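Local coordinates for protein 11S globulin subunit beta (Cucurbita maxima, PDB 2E9Q) that serves as a storage protein of pumpkin seeds, an 11S globulin of two cupin domains that forms hexamers when mature, at residues 332-337 with 447-452; 107-112 with 121-126; 66-71 with 157-162. All coordinates share one frame; numbering follows the deposited sequence. Where two conformers were deposited one is given.

The three contacts join antiparallel strands in different parts of a two-cupin subunit. Contact 3 lies deep in the N-terminal cupin, its centre 8 Å from the centre of the chain. Contact 2 is nested inside the chain loop that contact 3 closes, but it stands about 30 Å from it, centre to centre, and packs on the third subunit. Contact 1 belongs to the other half of the chain. It holds Arg447 and reaches Lys387, the two magnesium-binding residues, and it meets the second subunit. Contacts 1 and 2 lie on opposite sides of the chain's centre, 52 Å apart between centres.

Contact 1 (332-337 with 447-452); sequences NAMVAP and RVLSPG
Met334 O accepts the shortest hydrogen bond of this contact, from Leu449 N at 2.7 Å. The same pair is bonded in return: Met334 N gives its hydrogen to Leu449 O at 3.2 Å, with a nearly straight N-H...O angle of 173°. Ala336 N then binds Arg447 O at 2.8 Å. Between these rungs Val335 and Val448 form a non-hydrogen-bonded antiparallel pair.

Met334 and Leu449 put their side chains on one face. Leu449 CG lies anti to the carbonyl carbon, beside the backbone N (chi1 -82°), on the face shared with Met334. Leu449 CD1 presses on Ala336 CB at 3.5 Å, tighter than a usual carbon contact. Met334 CE touches Leu449 CD2 in one of its two conformers, so this touch is less certain. Farther along, Pro451 CG lies 4.0 Å from Ala333 N.

On the other face, Val335 and Val448 both touch Leu329. In the conformer given, Arg447 NH1 makes a salt bridge with Glu325. Arg447 and Lys387, whose side chain neighbours Val335, are magnesium-binding residues.

Ala221 of the second subunit packs on Leu449, and Glu220 of that subunit packs on Met334. Three backbone bonds thus fix the short strand 448-449 to strand 334-340, and the apolar face of Met334 and Leu449 serves the subunit interface.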
loop_
_atom_site.group_PDB
_atom_site.type_symbol
_atom_site.label_atom_id
_atom_site.label_comp_id
_atom_site.label_asym_id
_atom_site.label_seq_id
_atom_site.Cartn_x
_atom_site.Cartn_y
_atom_site.Cartn_z
ATOM N N ASN A 332 29.019 1.190 -29.352
ATOM C CA ASN A 332 29.876 0.408 -28.471
ATOM C C ASN A 332 29.974 0.929 -27.042
ATOM O O ASN A 332 30.772 0.426 -26.239
ATOM C CB ASN A 332 31.256 0.312 -29.116
ATOM C CG ASN A 332 31.162 -0.036 -30.589
ATOM O OD1 ASN A 332 31.819 0.573 -31.435
ATOM N ND2 ASN A 332 30.326 -1.018 -30.904
ATOM N N ALA A 333 29.158 1.932 -26.722
ATOM C CA ALA A 333 29.144 2.496 -25.373
ATOM C C ALA A 333 28.453 1.495 -24.437
ATOM O O ALA A 333 27.597 0.725 -24.869
ATOM C CB ALA A 333 28.410 3.830 -25.366
ATOM N N MET A 334 28.830 1.519 -23.163
ATOM C CA MET A 334 28.287 0.595 -22.169
ATOM C C MET A 334 27.798 1.314 -20.913
ATOM O O MET A 334 28.447 2.247 -20.437
ATOM C CB MET A 334 29.379 -0.409 -21.802
ATOM C CG MET A 334 28.932 -1.616 -21.021
ATOM S SD MET A 334 30.325 -2.733 -20.799
ATOM C CE MET A 334 30.689 -2.486 -19.049
ATOM N N VAL A 335 26.656 0.880 -20.381
ATOM C CA VAL A 335 26.140 1.444 -19.136
ATOM C C VAL A 335 26.730 0.530 -18.068
ATOM O O VAL A 335 26.620 -0.689 -18.160
ATOM C CB VAL A 335 24.593 1.405 -19.054
ATOM C CG1 VAL A 335 24.142 1.762 -17.649
ATOM C CG2 VAL A 335 23.995 2.397 -20.041
ATOM N N ALA A 336 27.384 1.117 -17.074
ATOM C CA ALA A 336 28.020 0.347 -16.012
ATOM C C ALA A 336 27.044 -0.550 -15.256
ATOM O O ALA A 336 25.851 -0.251 -15.176
ATOM C CB ALA A 336 28.702 1.291 -15.029
ATOM N N PRO A 337 27.543 -1.678 -14.706
ATOM C CA PRO A 337 26.678 -2.587 -13.953
ATOM C C PRO A 337 26.038 -1.814 -12.811
ATOM O O PRO A 337 26.700 -1.058 -12.103
ATOM C CB PRO A 337 27.643 -3.673 -13.461
ATOM C CG PRO A 337 29.003 -3.019 -13.533
ATOM C CD PRO A 337 28.910 -2.220 -14.798
ATOM N N ARG A 447 28.179 6.415 -14.637
ATOM C CA ARG A 447 27.124 5.497 -15.063
ATOM C C ARG A 447 27.322 5.050 -16.500
ATOM O O ARG A 447 27.171 3.869 -16.828
ATOM C CB ARG A 447 25.741 6.139 -14.913
ATOM C CG ARG A 447 24.611 5.123 -15.020
ATOM C CD ARG A 447 23.233 5.756 -14.988
ATOM N NE ARG A 447 23.062 6.683 -13.874
ATOM C CZ ARG A 447 21.879 7.088 -13.420
ATOM N NH1 ARG A 447 20.765 6.636 -13.978
ATOM N NH2 ARG A 447 21.810 7.961 -12.425
ATOM N N VAL A 448 27.649 6.001 -17.367
ATOM C CA VAL A 448 27.878 5.683 -18.762
ATOM C C VAL A 448 29.377 5.544 -18.989
ATOM O O VAL A 448 30.164 6.390 -18.560
ATOM C CB VAL A 448 27.316 6.767 -19.686
ATOM C CG1 VAL A 448 27.631 6.423 -21.135
ATOM C CG2 VAL A 448 25.811 6.878 -19.492
ATOM N N LEU A 449 29.764 4.459 -19.648
ATOM C CA LEU A 449 31.161 4.186 -19.932
ATOM C C LEU A 449 31.479 4.406 -21.397
ATOM O O LEU A 449 30.815 3.856 -22.279
ATOM C CB LEU A 449 31.502 2.749 -19.555
ATOM C CG LEU A 449 31.817 2.471 -18.088
ATOM C CD1 LEU A 449 30.778 3.093 -17.192
ATOM C CD2 LEU A 449 31.879 0.970 -17.879
ATOM N N SER A 450 32.500 5.215 -21.657
ATOM C CA SER A 450 32.908 5.497 -23.028
ATOM C C SER A 450 33.532 4.241 -23.627
ATOM O O SER A 450 34.176 3.468 -22.918
ATOM C CB SER A 450 33.913 6.656 -23.045
ATOM O OG SER A 450 34.958 6.440 -22.115
ATOM N N PRO A 451 33.333 4.015 -24.936
ATOM C CA PRO A 451 33.892 2.838 -25.605
ATOM C C PRO A 451 35.315 2.560 -25.136
ATOM O O PRO A 451 36.231 3.347 -25.377
ATOM C CB PRO A 451 33.819 3.218 -27.079
ATOM C CG PRO A 451 32.542 3.988 -27.139
ATOM C CD PRO A 451 32.638 4.882 -25.905
ATOM N N GLY A 452 35.476 1.437 -24.442
ATOM C CA GLY A 452 36.773 1.047 -23.927
ATOM C C GLY A 452 36.698 -0.378 -23.418
ATOM O O GLY A 452 36.878 -0.639 -22.226
#

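Contact 2 (107-112 with 121-126); sequences YQTDLR and FKDQHQ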
loop_
_atom_site.group_PDB
_atom_site.type_symbol
_atom_site.label_atom_id
_atom_site.label_comp_id
_atom_site.label_asym_id
_atom_site.label_seq_id
_atom_site.Cartn_x
_atom_site.Cartn_y
_atom_site.Cartn_z
ATOM N N TYR A 107 -11.688 27.946 -20.898
ATOM C CA TYR A 107 -10.998 28.727 -21.917
ATOM C C TYR A 107 -12.007 29.048 -23.018
ATOM O O TYR A 107 -12.872 28.229 -23.332
ATOM C CB TYR A 107 -9.823 27.949 -22.512
ATOM C CG TYR A 107 -8.578 27.929 -21.653
ATOM C CD1 TYR A 107 -8.543 27.227 -20.447
ATOM C CD2 TYR A 107 -7.433 28.622 -22.046
ATOM C CE1 TYR A 107 -7.396 27.218 -19.651
ATOM C CE2 TYR A 107 -6.279 28.621 -21.261
ATOM C CZ TYR A 107 -6.267 27.919 -20.065
ATOM O OH TYR A 107 -5.131 27.921 -19.289
ATOM N N GLN A 108 -11.889 30.237 -23.605
ATOM C CA GLN A 108 -12.818 30.666 -24.648
ATOM C C GLN A 108 -12.111 30.861 -25.993
ATOM O O GLN A 108 -11.288 31.763 -26.143
ATOM C CB GLN A 108 -13.507 31.972 -24.204
ATOM C CG GLN A 108 -14.201 31.877 -22.837
ATOM C CD GLN A 108 -14.582 33.239 -22.241
ATOM O OE1 GLN A 108 -15.190 33.312 -21.165
ATOM N NE2 GLN A 108 -14.222 34.319 -22.934
ATOM N N THR A 109 -12.426 30.006 -26.966
ATOM C CA THR A 109 -11.812 30.110 -28.291
ATOM C C THR A 109 -12.405 31.282 -29.052
ATOM O O THR A 109 -13.546 31.219 -29.526
ATOM C CB THR A 109 -12.012 28.831 -29.143
ATOM O OG1 THR A 109 -13.309 28.275 -28.888
ATOM C CG2 THR A 109 -10.932 27.809 -28.839
ATOM N N ASP A 110 -11.605 32.340 -29.160
ATOM C CA ASP A 110 -11.971 33.587 -29.830
ATOM C C ASP A 110 -12.761 33.463 -31.125
ATOM O O ASP A 110 -12.944 32.369 -31.670
ATOM C CB ASP A 110 -10.711 34.409 -30.103
ATOM C CG ASP A 110 -9.448 33.693 -29.662
ATOM O OD1 ASP A 110 -9.193 33.636 -28.435
ATOM O OD2 ASP A 110 -8.722 33.178 -30.544
ATOM N N LEU A 111 -13.203 34.617 -31.615
ATOM C CA LEU A 111 -13.983 34.705 -32.839
ATOM C C LEU A 111 -13.100 34.684 -34.083
ATOM O O LEU A 111 -11.876 34.544 -33.996
ATOM C CB LEU A 111 -14.819 35.987 -32.829
ATOM C CG LEU A 111 -15.578 36.281 -31.532
ATOM C CD1 LEU A 111 -16.546 37.437 -31.767
ATOM C CD2 LEU A 111 -16.332 35.036 -31.070
ATOM N N ARG A 112 -13.737 34.829 -35.242
ATOM C CA ARG A 112 -13.040 34.830 -36.523
ATOM C C ARG A 112 -13.357 36.102 -37.306
ATOM O O ARG A 112 -14.160 36.930 -36.869
ATOM C CB ARG A 112 -13.445 33.596 -37.344
ATOM C CG ARG A 112 -12.979 32.266 -36.753
ATOM C CD ARG A 112 -13.612 31.071 -37.469
ATOM N NE ARG A 112 -13.394 31.102 -38.916
ATOM C CZ ARG A 112 -12.199 31.046 -39.500
ATOM N NH1 ARG A 112 -11.094 30.954 -38.767
ATOM N NH2 ARG A 112 -12.108 31.085 -40.826
ATOM N N PHE A 121 -19.275 33.527 -32.552
ATOM C CA PHE A 121 -19.393 32.507 -31.523
ATOM C C PHE A 121 -18.053 32.184 -30.882
ATOM O O PHE A 121 -17.020 32.122 -31.552
ATOM C CB PHE A 121 -19.989 31.223 -32.099
ATOM C CG PHE A 121 -19.956 30.062 -31.141
ATOM C CD1 PHE A 121 -20.644 30.121 -29.933
ATOM C CD2 PHE A 121 -19.225 28.919 -31.440
ATOM C CE1 PHE A 121 -20.606 29.057 -29.033
ATOM C CE2 PHE A 121 -19.181 27.851 -30.547
ATOM C CZ PHE A 121 -19.873 27.920 -29.340
ATOM N N LYS A 122 -18.081 31.977 -29.574
ATOM C CA LYS A 122 -16.882 31.643 -28.823
ATOM C C LYS A 122 -17.179 30.376 -28.032
ATOM O O LYS A 122 -18.126 30.335 -27.248
ATOM C CB LYS A 122 -16.517 32.779 -27.865
ATOM C CG LYS A 122 -15.255 33.550 -28.232
ATOM C CD LYS A 122 -14.762 34.335 -27.026
ATOM C CE LYS A 122 -13.359 34.875 -27.238
ATOM N NZ LYS A 122 -12.797 35.437 -25.975
ATOM N N ASP A 123 -16.373 29.343 -28.252
ATOM C CA ASP A 123 -16.530 28.062 -27.569
ATOM C C ASP A 123 -15.765 28.080 -26.243
ATOM O O ASP A 123 -14.731 28.734 -26.116
ATOM C CB ASP A 123 -15.992 26.940 -28.467
ATOM C CG ASP A 123 -16.092 25.557 -27.824
ATOM O OD1 ASP A 123 -15.191 24.722 -28.081
ATOM O OD2 ASP A 123 -17.068 25.301 -27.083
ATOM N N GLN A 124 -16.280 27.371 -25.251
ATOM C CA GLN A 124 -15.612 27.295 -23.957
ATOM C C GLN A 124 -15.088 25.866 -23.796
ATOM O O GLN A 124 -15.848 24.918 -23.955
ATOM C CB GLN A 124 -16.601 27.628 -22.838
ATOM C CG GLN A 124 -15.959 27.836 -21.486
ATOM C CD GLN A 124 -16.875 28.582 -20.526
ATOM O OE1 GLN A 124 -17.911 28.060 -20.102
ATOM N NE2 GLN A 124 -16.502 29.817 -20.190
ATOM N N HIS A 125 -13.801 25.717 -23.480
ATOM C CA HIS A 125 -13.205 24.388 -23.337
ATOM C C HIS A 125 -11.878 24.367 -22.572
ATOM O O HIS A 125 -11.317 25.403 -22.220
ATOM C CB HIS A 125 -12.945 23.807 -24.717
ATOM C CG HIS A 125 -11.945 24.597 -25.494
ATOM N ND1 HIS A 125 -10.636 24.725 -25.092
ATOM C CD2 HIS A 125 -12.076 25.367 -26.598
ATOM C CE1 HIS A 125 -10.002 25.543 -25.911
ATOM N NE2 HIS A 125 -10.854 25.946 -26.835
ATOM N N GLN A 126 -11.377 23.151 -22.370
ATOM C CA GLN A 126 -10.121 22.857 -21.676
ATOM C C GLN A 126 -8.926 23.463 -22.388
ATOM O O GLN A 126 -8.990 23.765 -23.568
ATOM C CB GLN A 126 -9.919 21.336 -21.623
ATOM C CG GLN A 126 -9.866 20.716 -23.021
ATOM C CD GLN A 126 -9.963 19.191 -23.041
ATOM O OE1 GLN A 126 -10.322 18.604 -24.060
ATOM N NE2 GLN A 126 -9.636 18.552 -21.927
#
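Tyr107 to Thr109 and Asp123 to His125 run as two short antiparallel strands, weakly bonded, whose axes come within 4.5 Å. Their N-to-C directions are 144° apart. His125 N gives a hydrogen bond to Tyr107 O at 2.7 Å, and Thr109 N gives one to Asp123 O at 2.8 Å. Between them Gln108 and Gln124 form a non-hydrogen-bonded pair. Here the CA-H groups of both residues also point at carbonyls: that of Gln124 at Tyr107 O, that of Gln108 at Asp123 O.

Asp123 O takes a second bond, from Thr109 OG1 at 3.1 Å. This donor stands above the carbonyl plane, while Thr109 N lies in it. Thr109 OG1 sits between its own backbone N and carbonyl carbon (chi1 36°), where the hydroxyl can reach across. The Thr109 and Asp123 side chains lie side by side. The imidazole of His125 has Tyr107 O over one face.

On the other face Gln108 and Gln124 run alongside each other, their amide planes 35° apart. Lys122 has an extended chain and crosses Gln108 obliquely. Its CG meets Leu111 CD2 at 3.4 Å. Asp110 OD1 and Lys122 NZ stay 4.7 Å apart, too far for a salt bridge, though the opposite charges may still attract each other weakly.

Asp123 OD2 makes a salt bridge with Lys440 and a hydrogen bond with Tyr441 OH, and OD1 bonds the backbone N of Leu422, all of the third subunit. His125 packs on Met419 of that subunit. A few backbone bonds, the Thr109 hydroxyl and the laid-over Lys122 chain join the two arms. The buried Asp123 carboxylate is spent on the subunit interface.

Contact 3 (66-71 with 157-162); sequences IRHTIR and LIVFAD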
loop_
_atom_site.group_PDB
_atom_site.type_symbol
_atom_site.label_atom_id
_atom_site.label_comp_id
_atom_site.label_asym_id
_atom_site.label_seq_id
_atom_site.Cartn_x
_atom_site.Cartn_y
_atom_site.Cartn_z
ATOM N N ILE A 66 1.767 -0.134 -24.288
ATOM C CA ILE A 66 0.944 0.082 -25.463
ATOM C C ILE A 66 1.657 1.080 -26.365
ATOM O O ILE A 66 2.295 2.020 -25.880
ATOM C CB ILE A 66 -0.413 0.661 -25.057
ATOM C CG1 ILE A 66 -1.121 -0.319 -24.127
ATOM C CG2 ILE A 66 -1.258 0.967 -26.281
ATOM C CD1 ILE A 66 -2.420 0.202 -23.575
ATOM N N ARG A 67 1.581 0.859 -27.676
ATOM C CA ARG A 67 2.201 1.772 -28.628
ATOM C C ARG A 67 1.137 2.213 -29.617
ATOM O O ARG A 67 0.481 1.392 -30.269
ATOM C CB ARG A 67 3.375 1.116 -29.362
ATOM C CG ARG A 67 4.017 2.014 -30.443
ATOM C CD ARG A 67 5.349 1.453 -30.931
ATOM N NE ARG A 67 5.198 0.086 -31.428
ATOM C CZ ARG A 67 6.199 -0.767 -31.618
ATOM N NH1 ARG A 67 5.942 -1.987 -32.072
ATOM N NH2 ARG A 67 7.452 -0.415 -31.354
ATOM N N HIS A 68 0.951 3.522 -29.703
ATOM C CA HIS A 68 -0.027 4.085 -30.606
ATOM C C HIS A 68 0.671 4.746 -31.777
ATOM O O HIS A 68 1.652 5.465 -31.612
ATOM C CB HIS A 68 -0.878 5.123 -29.884
ATOM C CG HIS A 68 -1.927 4.539 -28.992
ATOM N ND1 HIS A 68 -2.147 4.987 -27.708
ATOM C CD2 HIS A 68 -2.865 3.592 -29.224
ATOM C CE1 HIS A 68 -3.178 4.344 -27.190
ATOM N NE2 HIS A 68 -3.632 3.491 -28.092
ATOM N N THR A 69 0.159 4.494 -32.969
ATOM C CA THR A 69 0.718 5.089 -34.163
ATOM C C THR A 69 -0.429 5.839 -34.797
ATOM O O THR A 69 -1.349 5.240 -35.354
ATOM C CB THR A 69 1.263 4.021 -35.113
ATOM O OG1 THR A 69 2.439 3.435 -34.530
ATOM C CG2 THR A 69 1.621 4.637 -36.452
ATOM N N ILE A 70 -0.380 7.160 -34.685
ATOM C CA ILE A 70 -1.436 7.998 -35.214
ATOM C C ILE A 70 -0.959 8.725 -36.451
ATOM O O ILE A 70 0.047 9.443 -36.433
ATOM C CB ILE A 70 -1.900 9.001 -34.142
ATOM C CG1 ILE A 70 -2.262 8.226 -32.868
ATOM C CG2 ILE A 70 -3.109 9.806 -34.643
ATOM C CD1 ILE A 70 -2.492 9.097 -31.673
ATOM N N ARG A 71 -1.684 8.525 -37.542
ATOM C CA ARG A 71 -1.316 9.155 -38.797
ATOM C C ARG A 71 -1.795 10.598 -38.810
ATOM O O ARG A 71 -2.700 10.969 -38.055
ATOM C CB ARG A 71 -1.966 8.404 -39.960
ATOM C CG ARG A 71 -1.676 6.915 -39.994
ATOM C CD ARG A 71 -2.737 6.186 -40.805
ATOM N NE ARG A 71 -2.583 4.739 -40.723
ATOM C CZ ARG A 71 -3.577 3.878 -40.876
ATOM N NH1 ARG A 71 -4.802 4.315 -41.119
ATOM N NH2 ARG A 71 -3.347 2.579 -40.776
ATOM N N LEU A 157 3.498 7.010 -29.993
ATOM C CA LEU A 157 3.429 7.124 -28.537
ATOM C C LEU A 157 3.645 5.827 -27.754
ATOM O O LEU A 157 2.934 4.830 -27.955
ATOM C CB LEU A 157 2.073 7.682 -28.149
ATOM C CG LEU A 157 1.676 8.894 -28.989
ATOM C CD1 LEU A 157 0.200 9.191 -28.809
ATOM C CD2 LEU A 157 2.547 10.066 -28.593
ATOM N N ILE A 158 4.609 5.859 -26.841
ATOM C CA ILE A 158 4.904 4.714 -25.997
ATOM C C ILE A 158 4.188 4.905 -24.654
ATOM O O ILE A 158 4.607 5.705 -23.818
ATOM C CB ILE A 158 6.416 4.592 -25.766
ATOM C CG1 ILE A 158 7.155 4.663 -27.108
ATOM C CG2 ILE A 158 6.714 3.287 -25.043
ATOM C CD1 ILE A 158 6.713 3.606 -28.124
ATOM N N VAL A 159 3.102 4.164 -24.468
ATOM C CA VAL A 159 2.284 4.238 -23.268
ATOM C C VAL A 159 2.587 3.193 -22.200
ATOM O O VAL A 159 2.369 2.000 -22.410
ATOM C CB VAL A 159 0.805 4.096 -23.621
ATOM C CG1 VAL A 159 -0.056 4.263 -22.367
ATOM C CG2 VAL A 159 0.433 5.104 -24.710
ATOM N N PHE A 160 3.079 3.656 -21.054
ATOM C CA PHE A 160 3.389 2.798 -19.928
ATOM C C PHE A 160 2.308 2.963 -18.860
ATOM O O PHE A 160 2.022 4.074 -18.400
ATOM C CB PHE A 160 4.754 3.159 -19.366
ATOM C CG PHE A 160 5.093 2.453 -18.087
ATOM C CD1 PHE A 160 4.949 3.101 -16.864
ATOM C CD2 PHE A 160 5.589 1.148 -18.105
ATOM C CE1 PHE A 160 5.300 2.461 -15.668
ATOM C CE2 PHE A 160 5.946 0.496 -16.917
ATOM C CZ PHE A 160 5.802 1.154 -15.694
ATOM N N ALA A 161 1.690 1.847 -18.492
ATOM C CA ALA A 161 0.633 1.835 -17.492
ATOM C C ALA A 161 1.017 0.878 -16.385
ATOM O O ALA A 161 1.517 -0.222 -16.642
ATOM C CB ALA A 161 -0.682 1.407 -18.126
ATOM N N ASP A 162 0.783 1.301 -15.151
ATOM C CA ASP A 162 1.115 0.490 -13.993
ATOM C C ASP A 162 -0.143 0.180 -13.197
ATOM O O ASP A 162 -0.725 1.066 -12.559
ATOM C CB ASP A 162 2.137 1.233 -13.136
ATOM C CG ASP A 162 2.357 0.589 -11.788
ATOM O OD1 ASP A 162 2.339 -0.662 -11.685
ATOM O OD2 ASP A 162 2.567 1.354 -10.822
#
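Ile66 and Val159 face each other as a hydrogen-bonded antiparallel pair, with their CB atoms 3.9 Å apart. Two backbone bonds close this pair: Val159 N to Ile66 O at 2.7 Å, and Ile66 N to Val159 O at 2.9 Å. His68 and Leu157 form the next such pair, again with two bonds. Between them, Arg67 CA directs its hydrogen at Leu157 O, 3.2 Å away.

Ile66, His68, Leu157 and Val159 share one face of the sheet. Val159 CB also lies 3.4 Å from Ile66 O. Ile66 CG2 lies over one face of the His68 ring, offset toward the rim. Farther along, Ile70 CD1 meets Leu157 CD1 at 3.9 Å, where the two side chains cross.

Arg67 and Ile158 lie on the other face, side by side. Ile158 CD1 touches Arg67 CD at 3.8 Å. The Arg67 chain bends between CG and CD (chi3 56°), which places NE; the guanidinium leads away from 157-162. NE makes a salt bridge with Glu49, and NH2 a hydrogen bond with Tyr348 OH.

Strand 46-50 borders the 66-71 side, where Thr48 packs on Ile66 and His68. Strand 85-91 borders the other side, where Ile87 and Val89 pack on Leu157. This places strands 63-70 and 155-162 as inner neighbours in an antiparallel sheet of the N-terminal cupin beta-barrel.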